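Side-chain contacts in peptidase M3B, oligoendopeptidase F (Enterococcus faecium, PDB 2QR4), which probably hydrolyses internal peptide bonds of short peptides as a zinc-dependent metallopeptidase of family M3: residues S247-L252 against E444-M449; V253-K258 against T554-I559; F437-F442 against Q504-F509. All coordinates share one frame; numbering follows the deposited sequence.

Overall arrangement
Three contacts tie together neighbouring helices of the M3 peptidase part of the chain. Contacts 1 and 2 share helix 246-258, while contacts 1 and 3 share helix 418-454. Their centres are about 10 to 11 Å apart, so they form one continuous packed region. L252 joins contact 1 to contact 3, its CD1 lying 3.5 Å from S506 CB. N257 ND2 of contact 2 probably hydrogen-bonds E444 OE1 of contact 1 at 3.0 Å, and V256 CG1 packs on F437 CD1 at 3.6 Å. The HExxH sequence that binds zinc in this family falls in helix 361-379, which supplies no segment to any of the three contacts.

Contact 1: S247-L252 against E444-M449; sequences SVYDTL and EFEHFM
The Y249 ring reaches across to H447, and the two rings meet obliquely: their planes are 51° apart with centroids 5.8 Å from each other. The closest approach is to the base of the histidine, Y249 CE1 lying 4.2 Å from H447 CB. F503, at the start of helix 503-520, also meets the tyrosine ring, and R235 and L239 of helix 234-240 touch the same side chain. The contact is a side-chain bridge between helices 246-258 and 418-454 of the largely helical M3 peptidase fold. The backbones stay well apart, with the nearest CA atoms, those of Y249 and E444, 9.1 Å from each other, and the long tyrosine reaches across the gap.

It can do so because CG of Y249 sits beside the carbonyl carbon and opposite the backbone N (chi1 -154°), which carries the phenol toward helix 418-454. There its OH hydrogen-bonds A443 O, one residue ahead of E444-M449, so the end of the ring is fixed to the backbone of the opposing helix.

E446 is linked to the tyrosine through water; its OE1 is 4.3 Å from Y249 OH. One water fills the step between them, giving a proton to Y249 OH at 2.7 Å. The other carboxylate oxygen, E446 OE2, is hydrogen-bonded by Y500 N, while E446 OE1 receives the second proton of the water at 3.0 Å.

Contact 2: V253-K258 against T554-I559; sequences VDVVNK and TQAAYI
V255 and A556 mark the nearest approach of the two backbones, with their CA atoms 6.6 Å apart. V253-K258 is the last part of helix 246-258 and is regular throughout, whereas T554-I559 changes character along its length. Q555 is extended, the chain then turns into helix 557-579, and I559 N bonds back to A556 O at 2.9 Å. This turn brings A556 and I559, three residues apart, to the same side, facing the end of the other helix.

V255 meets both, one methyl for each. Its CG1, opposite the backbone N (chi1 173°), packs on I559 CG2 at 3.4 Å, a tight fit for two methyl groups, and it also lies near I559 CB. The other branch, CG2, rests on A556 CB at 3.5 Å, where the small alanine lets the backbones come close. Behind this contact, I559 CG1 covers one face of the Y558 ring, 3.5 Å above its plane and off toward the rim, and Q555 O lies at that ring's edge. V256 packs mainly on helix 418-454, at V436, F437 and T440, and also reaches M563.

On the far side of the helix, N257 folds its amide back along the chain. Its ND2 bonds V253 O at 2.7 Å and almost straight (171°), coming from the opposite face of the carbonyl to N257 N. The same amide reaches E444 through ND2 and K474 through OD1.

T251 OG1, just before V253, probably hydrogen-bonds T554 O, though S247 O competes for the same proton. Between V253-K258 and T554-I559 themselves there is no hydrogen bond, so the contact is apolar and depends on how well three aliphatic side chains fit in shape.

Contact 3: F437-F442 against Q504-F509; sequences FRQTQF and QYSTGF
T440 and S506 turn their hydroxyls to each other by the same choice of first torsion: each oxygen stands opposite its own carbonyl carbon and beside the backbone N (chi1 -63° in T440). T440 OG1 and S506 OG end up 2.9 Å apart. They sit where two helices of the M3 peptidase fold, 418-454 and 503-520, pack in a roughly antiparallel way, with N-to-C directions 140° apart over these segments. The axes approach to 8.3 Å. Such a close pass suits the small S506, and the nearest backbone atoms of this kind are Q439 CA and S506 CA, 6.3 Å apart.

Q439 flanks this polar pair. Its CB lies 3.4 Å from S506 OG, and a bend at chi2 folds the rest of the chain across Y505. There Q439 CG packs on Y505 CB at 3.8 Å, while the amide end goes further and reaches the CD2 side of the ring, Q439 CD lying 4.0 Å from Y505 CD2. The amide is turned nearly perpendicular to the tyrosine ring, the planes being 80° apart. The glutamine thus meets the tyrosine along much of its length, from the stem to the terminal group. L252 of helix 246-258 touches both T440 and S506.

Each hydroxyl has a carbonyl partner in the preceding turn of helix 418-454. T440 OG1 hydrogen-bonds V436 O, the usual bond of a helical threonine to the residue four back. S506 OG reaches in from the other helix to T435 O and is hydrogen-bonded there, with V436 O within hydrogen-bonding reach as well, so T440 and S506 converge on the same carbonyl. Beside them, S506 CB lies 3.2 Å from T440 OG1.

Contact 1: S247-L252 against E444-M449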
loop_
_atom_site.group_PDB
_atom_site.type_symbol
_atom_site.label_atom_id
_atom_site.label_comp_id
_atom_site.label_asym_id
_atom_site.label_seq_id
_atom_site.Cartn_x
_atom_site.Cartn_y
_atom_site.Cartn_z
ATOM N N SER A 247 -1.982 0.453 30.776
ATOM C CA SER A 247 -2.545 -0.473 31.735
ATOM C C SER A 247 -4.041 -0.742 31.523
ATOM O O SER A 247 -4.510 -1.803 31.895
ATOM C CB SER A 247 -2.335 0.049 33.142
ATOM O OG SER A 247 -3.114 1.212 33.329
ATOM N N VAL A 248 -4.811 0.194 30.961
ATOM C CA VAL A 248 -6.206 -0.151 30.726
ATOM C C VAL A 248 -6.298 -1.280 29.700
ATOM O O VAL A 248 -7.122 -2.181 29.836
ATOM C CB VAL A 248 -7.159 1.049 30.373
ATOM C CG1 VAL A 248 -6.664 2.370 30.957
ATOM C CG2 VAL A 248 -7.379 1.152 28.906
ATOM N N TYR A 249 -5.413 -1.261 28.713
ATOM C CA TYR A 249 -5.397 -2.287 27.670
ATOM C C TYR A 249 -4.949 -3.652 28.236
ATOM O O TYR A 249 -5.568 -4.679 27.944
ATOM C CB TYR A 249 -4.466 -1.837 26.544
ATOM C CG TYR A 249 -4.732 -2.378 25.152
ATOM C CD1 TYR A 249 -4.512 -3.727 24.829
ATOM C CD2 TYR A 249 -5.147 -1.521 24.135
ATOM C CE1 TYR A 249 -4.722 -4.198 23.516
ATOM C CE2 TYR A 249 -5.366 -1.981 22.834
ATOM C CZ TYR A 249 -5.150 -3.301 22.524
ATOM O OH TYR A 249 -5.374 -3.701 21.222
ATOM N N ASP A 250 -3.880 -3.668 29.040
ATOM C CA ASP A 250 -3.404 -4.926 29.669
ATOM C C ASP A 250 -4.467 -5.537 30.564
ATOM O O ASP A 250 -4.771 -6.717 30.456
ATOM C CB ASP A 250 -2.134 -4.717 30.503
ATOM C CG ASP A 250 -0.923 -4.336 29.658
ATOM O OD1 ASP A 250 -0.872 -4.695 28.465
ATOM O OD2 ASP A 250 -0.013 -3.670 30.200
ATOM N N THR A 251 -5.043 -4.718 31.437
ATOM C CA THR A 251 -6.120 -5.155 32.314
ATOM C C THR A 251 -7.272 -5.796 31.544
ATOM O O THR A 251 -7.761 -6.856 31.929
ATOM C CB THR A 251 -6.670 -3.990 33.118
ATOM O OG1 THR A 251 -5.647 -3.495 33.978
ATOM C CG2 THR A 251 -7.842 -4.430 33.949
ATOM N N LEU A 252 -7.694 -5.155 30.459
ATOM C CA LEU A 252 -8.768 -5.701 29.623
ATOM C C LEU A 252 -8.395 -7.077 29.091
ATOM O O LEU A 252 -9.129 -8.047 29.285
ATOM C CB LEU A 252 -9.103 -4.763 28.456
ATOM C CG LEU A 252 -10.045 -5.356 27.406
ATOM C CD1 LEU A 252 -11.514 -5.417 27.908
ATOM C CD2 LEU A 252 -9.939 -4.548 26.130
ATOM N N GLU A 444 -6.495 -8.080 21.138
ATOM C CA GLU A 444 -5.348 -8.921 21.454
ATOM C C GLU A 444 -4.551 -9.237 20.188
ATOM O O GLU A 444 -3.320 -9.181 20.199
ATOM C CB GLU A 444 -5.784 -10.210 22.169
ATOM C CG GLU A 444 -4.605 -11.037 22.738
ATOM C CD GLU A 444 -5.047 -12.216 23.628
ATOM O OE1 GLU A 444 -6.236 -12.317 23.999
ATOM O OE2 GLU A 444 -4.191 -13.048 23.970
ATOM N N PHE A 445 -5.250 -9.541 19.094
ATOM C CA PHE A 445 -4.575 -9.821 17.834
ATOM C C PHE A 445 -3.914 -8.563 17.292
ATOM O O PHE A 445 -2.781 -8.600 16.809
ATOM C CB PHE A 445 -5.531 -10.412 16.803
ATOM C CG PHE A 445 -4.836 -11.097 15.660
ATOM C CD1 PHE A 445 -4.092 -12.247 15.877
ATOM C CD2 PHE A 445 -4.916 -10.584 14.365
ATOM C CE1 PHE A 445 -3.437 -12.877 14.827
ATOM C CE2 PHE A 445 -4.272 -11.209 13.307
ATOM C CZ PHE A 445 -3.531 -12.357 13.536
ATOM N N GLU A 446 -4.603 -7.436 17.380
ATOM C CA GLU A 446 -4.004 -6.192 16.902
ATOM C C GLU A 446 -2.675 -5.935 17.586
ATOM O O GLU A 446 -1.679 -5.630 16.932
ATOM C CB GLU A 446 -4.936 -5.001 17.083
ATOM C CG GLU A 446 -4.336 -3.685 16.622
ATOM C CD GLU A 446 -5.372 -2.556 16.511
ATOM O OE1 GLU A 446 -6.437 -2.641 17.160
ATOM O OE2 GLU A 446 -5.115 -1.576 15.774
ATOM N N HIS A 447 -2.646 -6.089 18.905
ATOM C CA HIS A 447 -1.420 -5.829 19.637
ATOM C C HIS A 447 -0.354 -6.853 19.271
ATOM O O HIS A 447 0.814 -6.503 19.094
ATOM C CB HIS A 447 -1.658 -5.805 21.146
ATOM C CG HIS A 447 -0.519 -5.217 21.916
ATOM N ND1 HIS A 447 0.007 -5.812 23.043
ATOM C CD2 HIS A 447 0.209 -4.095 21.707
ATOM C CE1 HIS A 447 0.999 -5.075 23.507
ATOM N NE2 HIS A 447 1.143 -4.027 22.714
ATOM N N PHE A 448 -0.766 -8.115 19.158
ATOM C CA PHE A 448 0.135 -9.208 18.765
ATOM C C PHE A 448 0.832 -8.904 17.430
ATOM O O PHE A 448 2.032 -9.103 17.297
ATOM C CB PHE A 448 -0.643 -10.527 18.711
ATOM C CG PHE A 448 0.091 -11.661 18.040
ATOM C CD1 PHE A 448 0.944 -12.481 18.763
ATOM C CD2 PHE A 448 -0.102 -11.928 16.688
ATOM C CE1 PHE A 448 1.599 -13.548 18.153
ATOM C CE2 PHE A 448 0.566 -12.988 16.061
ATOM C CZ PHE A 448 1.410 -13.804 16.801
HETATM N N MSE A 449 0.088 -8.385 16.458
HETATM C CA MSE A 449 0.679 -8.029 15.169
HETATM C C MSE A 449 1.729 -6.924 15.279
HETATM O O MSE A 449 2.768 -7.005 14.633
HETATM C CB MSE A 449 -0.397 -7.598 14.164
HETATM C CG MSE A 449 -1.167 -8.750 13.556
HETATM SE SE MSE A 449 -2.399 -8.131 12.151
HETATM C CE MSE A 449 -3.604 -7.015 13.239
HETATM O O HOH W 1 -7.274 -2.263 20.024
#

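Contact 2: V253-K258 against T554-I559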
loop_
_atom_site.group_PDB
_atom_site.type_symbol
_atom_site.label_atom_id
_atom_site.label_comp_id
_atom_site.label_asym_id
_atom_site.label_seq_id
_atom_site.Cartn_x
_atom_site.Cartn_y
_atom_site.Cartn_z
ATOM N N VAL A 253 -7.246 -7.168 28.434
ATOM C CA VAL A 253 -6.816 -8.436 27.846
ATOM C C VAL A 253 -6.624 -9.541 28.906
ATOM O O VAL A 253 -7.017 -10.690 28.691
ATOM C CB VAL A 253 -5.553 -8.240 26.965
ATOM C CG1 VAL A 253 -4.963 -9.571 26.531
ATOM C CG2 VAL A 253 -5.906 -7.398 25.749
ATOM N N ASP A 254 -6.052 -9.184 30.056
ATOM C CA ASP A 254 -5.817 -10.145 31.144
ATOM C C ASP A 254 -7.083 -10.644 31.815
ATOM O O ASP A 254 -7.209 -11.839 32.084
ATOM C CB ASP A 254 -4.879 -9.569 32.211
ATOM C CG ASP A 254 -3.464 -9.384 31.691
ATOM O OD1 ASP A 254 -3.171 -9.889 30.586
ATOM O OD2 ASP A 254 -2.645 -8.730 32.374
ATOM N N VAL A 255 -8.007 -9.738 32.121
ATOM C CA VAL A 255 -9.253 -10.151 32.768
ATOM C C VAL A 255 -10.102 -11.010 31.824
ATOM O O VAL A 255 -10.661 -12.026 32.226
ATOM C CB VAL A 255 -10.054 -8.940 33.283
ATOM C CG1 VAL A 255 -11.409 -9.382 33.798
ATOM C CG2 VAL A 255 -9.261 -8.200 34.386
ATOM N N VAL A 256 -10.162 -10.624 30.554
ATOM C CA VAL A 256 -10.892 -11.409 29.575
ATOM C C VAL A 256 -10.275 -12.797 29.408
ATOM O O VAL A 256 -10.987 -13.794 29.408
ATOM C CB VAL A 256 -11.024 -10.683 28.219
ATOM C CG1 VAL A 256 -11.562 -11.630 27.172
ATOM C CG2 VAL A 256 -11.954 -9.462 28.355
ATOM N N ASN A 257 -8.954 -12.867 29.294
ATOM C CA ASN A 257 -8.274 -14.168 29.231
ATOM C C ASN A 257 -8.529 -15.065 30.435
ATOM O O ASN A 257 -8.700 -16.276 30.294
ATOM C CB ASN A 257 -6.778 -14.004 28.995
ATOM C CG ASN A 257 -6.439 -13.947 27.524
ATOM O OD1 ASN A 257 -6.185 -14.974 26.896
ATOM N ND2 ASN A 257 -6.504 -12.757 26.952
ATOM N N LYS A 258 -8.580 -14.463 31.614
ATOM C CA LYS A 258 -8.803 -15.211 32.835
ATOM C C LYS A 258 -10.257 -15.714 32.908
ATOM O O LYS A 258 -10.540 -16.675 33.621
ATOM C CB LYS A 258 -8.415 -14.351 34.047
ATOM C CG LYS A 258 -8.829 -14.892 35.410
ATOM C CD LYS A 258 -8.456 -13.895 36.525
ATOM C CE LYS A 258 -9.388 -13.976 37.746
ATOM N NZ LYS A 258 -9.035 -15.102 38.656
ATOM N N THR A 554 -8.108 1.492 35.130
ATOM C CA THR A 554 -6.760 0.962 35.262
ATOM C C THR A 554 -6.798 -0.329 36.068
ATOM O O THR A 554 -5.841 -1.109 36.049
ATOM C CB THR A 554 -5.827 1.948 35.992
ATOM O OG1 THR A 554 -6.358 2.233 37.285
ATOM C CG2 THR A 554 -5.693 3.254 35.227
ATOM N N GLN A 555 -7.911 -0.553 36.766
ATOM C CA GLN A 555 -8.053 -1.711 37.654
ATOM C C GLN A 555 -9.034 -2.738 37.096
ATOM O O GLN A 555 -9.870 -2.417 36.265
ATOM C CB GLN A 555 -8.482 -1.276 39.058
ATOM C CG GLN A 555 -7.481 -0.380 39.796
ATOM C CD GLN A 555 -6.122 -1.031 39.974
ATOM O OE1 GLN A 555 -5.092 -0.375 39.855
ATOM N NE2 GLN A 555 -6.113 -2.328 40.253
ATOM N N ALA A 556 -8.934 -3.969 37.580
ATOM C CA ALA A 556 -9.677 -5.104 37.036
ATOM C C ALA A 556 -11.141 -5.176 37.492
ATOM O O ALA A 556 -11.985 -5.769 36.819
ATOM C CB ALA A 556 -8.958 -6.397 37.411
ATOM N N ALA A 557 -11.435 -4.579 38.640
ATOM C CA ALA A 557 -12.715 -4.775 39.303
ATOM C C ALA A 557 -13.910 -4.514 38.391
ATOM O O ALA A 557 -14.868 -5.276 38.387
ATOM C CB ALA A 557 -12.801 -3.904 40.554
ATOM N N TYR A 558 -13.860 -3.443 37.613
ATOM C CA TYR A 558 -15.020 -3.075 36.813
ATOM C C TYR A 558 -15.287 -4.099 35.721
ATOM O O TYR A 558 -16.431 -4.262 35.299
ATOM C CB TYR A 558 -14.896 -1.658 36.226
ATOM C CG TYR A 558 -14.054 -1.545 34.956
ATOM C CD1 TYR A 558 -12.685 -1.814 34.968
ATOM C CD2 TYR A 558 -14.623 -1.126 33.757
ATOM C CE1 TYR A 558 -11.922 -1.683 33.826
ATOM C CE2 TYR A 558 -13.859 -0.981 32.613
ATOM C CZ TYR A 558 -12.517 -1.273 32.646
ATOM O OH TYR A 558 -11.766 -1.164 31.489
ATOM N N ILE A 559 -14.250 -4.799 35.269
ATOM C CA ILE A 559 -14.484 -5.833 34.269
ATOM C C ILE A 559 -14.918 -7.091 34.983
ATOM O O ILE A 559 -15.816 -7.805 34.526
ATOM C CB ILE A 559 -13.258 -6.098 33.379
ATOM C CG1 ILE A 559 -12.868 -4.818 32.632
ATOM C CG2 ILE A 559 -13.574 -7.173 32.376
ATOM C CD1 ILE A 559 -11.504 -4.875 31.996
#

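Contact 3: F437-F442 against Q504-F509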
loop_
_atom_site.group_PDB
_atom_site.type_symbol
_atom_site.label_atom_id
_atom_site.label_comp_id
_atom_site.label_asym_id
_atom_site.label_seq_id
_atom_site.Cartn_x
_atom_site.Cartn_y
_atom_site.Cartn_z
ATOM N N PHE A 437 -15.880 -10.097 24.490
ATOM C CA PHE A 437 -15.020 -11.204 24.096
ATOM C C PHE A 437 -14.461 -11.041 22.681
ATOM O O PHE A 437 -13.244 -11.116 22.470
ATOM C CB PHE A 437 -15.728 -12.567 24.279
ATOM C CG PHE A 437 -15.806 -13.008 25.713
ATOM C CD1 PHE A 437 -14.655 -13.385 26.400
ATOM C CD2 PHE A 437 -17.024 -13.009 26.394
ATOM C CE1 PHE A 437 -14.714 -13.766 27.755
ATOM C CE2 PHE A 437 -17.097 -13.406 27.740
ATOM C CZ PHE A 437 -15.933 -13.782 28.416
ATOM N N ARG A 438 -15.342 -10.807 21.720
ATOM C CA ARG A 438 -14.930 -10.713 20.318
ATOM C C ARG A 438 -14.056 -9.466 20.045
ATOM O O ARG A 438 -12.987 -9.561 19.439
ATOM C CB ARG A 438 -16.169 -10.775 19.426
ATOM C CG ARG A 438 -15.933 -10.714 17.926
ATOM C CD ARG A 438 -17.152 -11.307 17.196
ATOM N NE ARG A 438 -17.216 -10.957 15.774
ATOM C CZ ARG A 438 -16.476 -11.528 14.819
ATOM N NH1 ARG A 438 -16.612 -11.131 13.567
ATOM N NH2 ARG A 438 -15.584 -12.483 15.104
ATOM N N GLN A 439 -14.479 -8.306 20.531
ATOM C CA GLN A 439 -13.684 -7.105 20.330
ATOM C C GLN A 439 -12.353 -7.211 21.054
ATOM O O GLN A 439 -11.312 -6.777 20.545
ATOM C CB GLN A 439 -14.446 -5.861 20.753
ATOM C CG GLN A 439 -15.780 -5.676 19.995
ATOM C CD GLN A 439 -15.636 -5.840 18.474
ATOM O OE1 GLN A 439 -16.436 -6.521 17.843
ATOM N NE2 GLN A 439 -14.632 -5.197 17.888
ATOM N N THR A 440 -12.363 -7.831 22.225
ATOM C CA THR A 440 -11.109 -8.017 22.933
ATOM C C THR A 440 -10.187 -9.011 22.218
ATOM O O THR A 440 -8.976 -8.816 22.190
ATOM C CB THR A 440 -11.346 -8.415 24.370
ATOM O OG1 THR A 440 -12.034 -7.339 25.012
ATOM C CG2 THR A 440 -10.020 -8.671 25.085
ATOM N N GLN A 441 -10.769 -10.060 21.633
ATOM C CA GLN A 441 -10.030 -10.984 20.782
ATOM C C GLN A 441 -9.283 -10.182 19.707
ATOM O O GLN A 441 -8.076 -10.367 19.500
ATOM C CB GLN A 441 -10.984 -11.985 20.115
ATOM C CG GLN A 441 -10.282 -13.140 19.339
ATOM C CD GLN A 441 -11.273 -14.040 18.597
ATOM O OE1 GLN A 441 -12.478 -13.994 18.840
ATOM N NE2 GLN A 441 -10.770 -14.840 17.672
ATOM N N PHE A 442 -10.017 -9.289 19.043
ATOM C CA PHE A 442 -9.468 -8.431 18.009
ATOM C C PHE A 442 -8.374 -7.555 18.603
ATOM O O PHE A 442 -7.321 -7.389 17.994
ATOM C CB PHE A 442 -10.563 -7.555 17.362
ATOM C CG PHE A 442 -11.584 -8.329 16.542
ATOM C CD1 PHE A 442 -11.332 -9.626 16.123
ATOM C CD2 PHE A 442 -12.776 -7.729 16.149
ATOM C CE1 PHE A 442 -12.262 -10.329 15.363
ATOM C CE2 PHE A 442 -13.714 -8.419 15.383
ATOM C CZ PHE A 442 -13.455 -9.730 14.988
ATOM N N GLN A 504 -11.668 -0.261 22.733
ATOM C CA GLN A 504 -12.552 0.681 23.400
ATOM C C GLN A 504 -13.996 0.201 23.467
ATOM O O GLN A 504 -14.748 0.626 24.344
ATOM C CB GLN A 504 -12.436 2.072 22.780
ATOM C CG GLN A 504 -11.158 2.763 23.227
ATOM C CD GLN A 504 -10.827 4.006 22.434
ATOM O OE1 GLN A 504 -10.476 3.932 21.253
ATOM N NE2 GLN A 504 -10.917 5.159 23.089
ATOM N N TYR A 505 -14.384 -0.694 22.562
ATOM C CA TYR A 505 -15.725 -1.257 22.636
ATOM C C TYR A 505 -15.890 -2.026 23.945
ATOM O O TYR A 505 -16.913 -1.934 24.586
ATOM C CB TYR A 505 -16.018 -2.192 21.462
ATOM C CG TYR A 505 -16.157 -1.515 20.119
ATOM C CD1 TYR A 505 -17.140 -0.572 19.880
ATOM C CD2 TYR A 505 -15.321 -1.857 19.076
ATOM C CE1 TYR A 505 -17.262 0.033 18.630
ATOM C CE2 TYR A 505 -15.439 -1.272 17.843
ATOM C CZ TYR A 505 -16.393 -0.339 17.615
ATOM O OH TYR A 505 -16.439 0.219 16.359
ATOM N N SER A 506 -14.866 -2.776 24.327
ATOM C CA SER A 506 -14.939 -3.658 25.486
ATOM C C SER A 506 -14.776 -2.936 26.821
ATOM O O SER A 506 -15.383 -3.327 27.820
ATOM C CB SER A 506 -13.883 -4.753 25.367
ATOM O OG SER A 506 -13.914 -5.310 24.073
ATOM N N THR A 507 -13.937 -1.905 26.852
ATOM C CA THR A 507 -13.733 -1.149 28.088
ATOM C C THR A 507 -14.964 -0.308 28.346
ATOM O O THR A 507 -15.413 -0.167 29.491
ATOM C CB THR A 507 -12.479 -0.237 28.041
ATOM O OG1 THR A 507 -12.587 0.682 26.953
ATOM C CG2 THR A 507 -11.228 -1.062 27.847
ATOM N N GLY A 508 -15.520 0.225 27.260
ATOM C CA GLY A 508 -16.723 1.045 27.321
ATOM C C GLY A 508 -17.926 0.261 27.794
ATOM O O GLY A 508 -18.685 0.730 28.640
ATOM N N PHE A 509 -18.094 -0.938 27.246
ATOM C CA PHE A 509 -19.188 -1.819 27.637
ATOM C C PHE A 509 -19.098 -2.164 29.121
ATOM O O PHE A 509 -20.094 -2.115 29.846
ATOM C CB PHE A 509 -19.131 -3.103 26.810
ATOM C CG PHE A 509 -20.197 -4.106 27.163
ATOM C CD1 PHE A 509 -21.332 -4.238 26.377
ATOM C CD2 PHE A 509 -20.057 -4.926 28.275
ATOM C CE1 PHE A 509 -22.316 -5.169 26.691
ATOM C CE2 PHE A 509 -21.035 -5.855 28.598
ATOM C CZ PHE A 509 -22.162 -5.983 27.803
#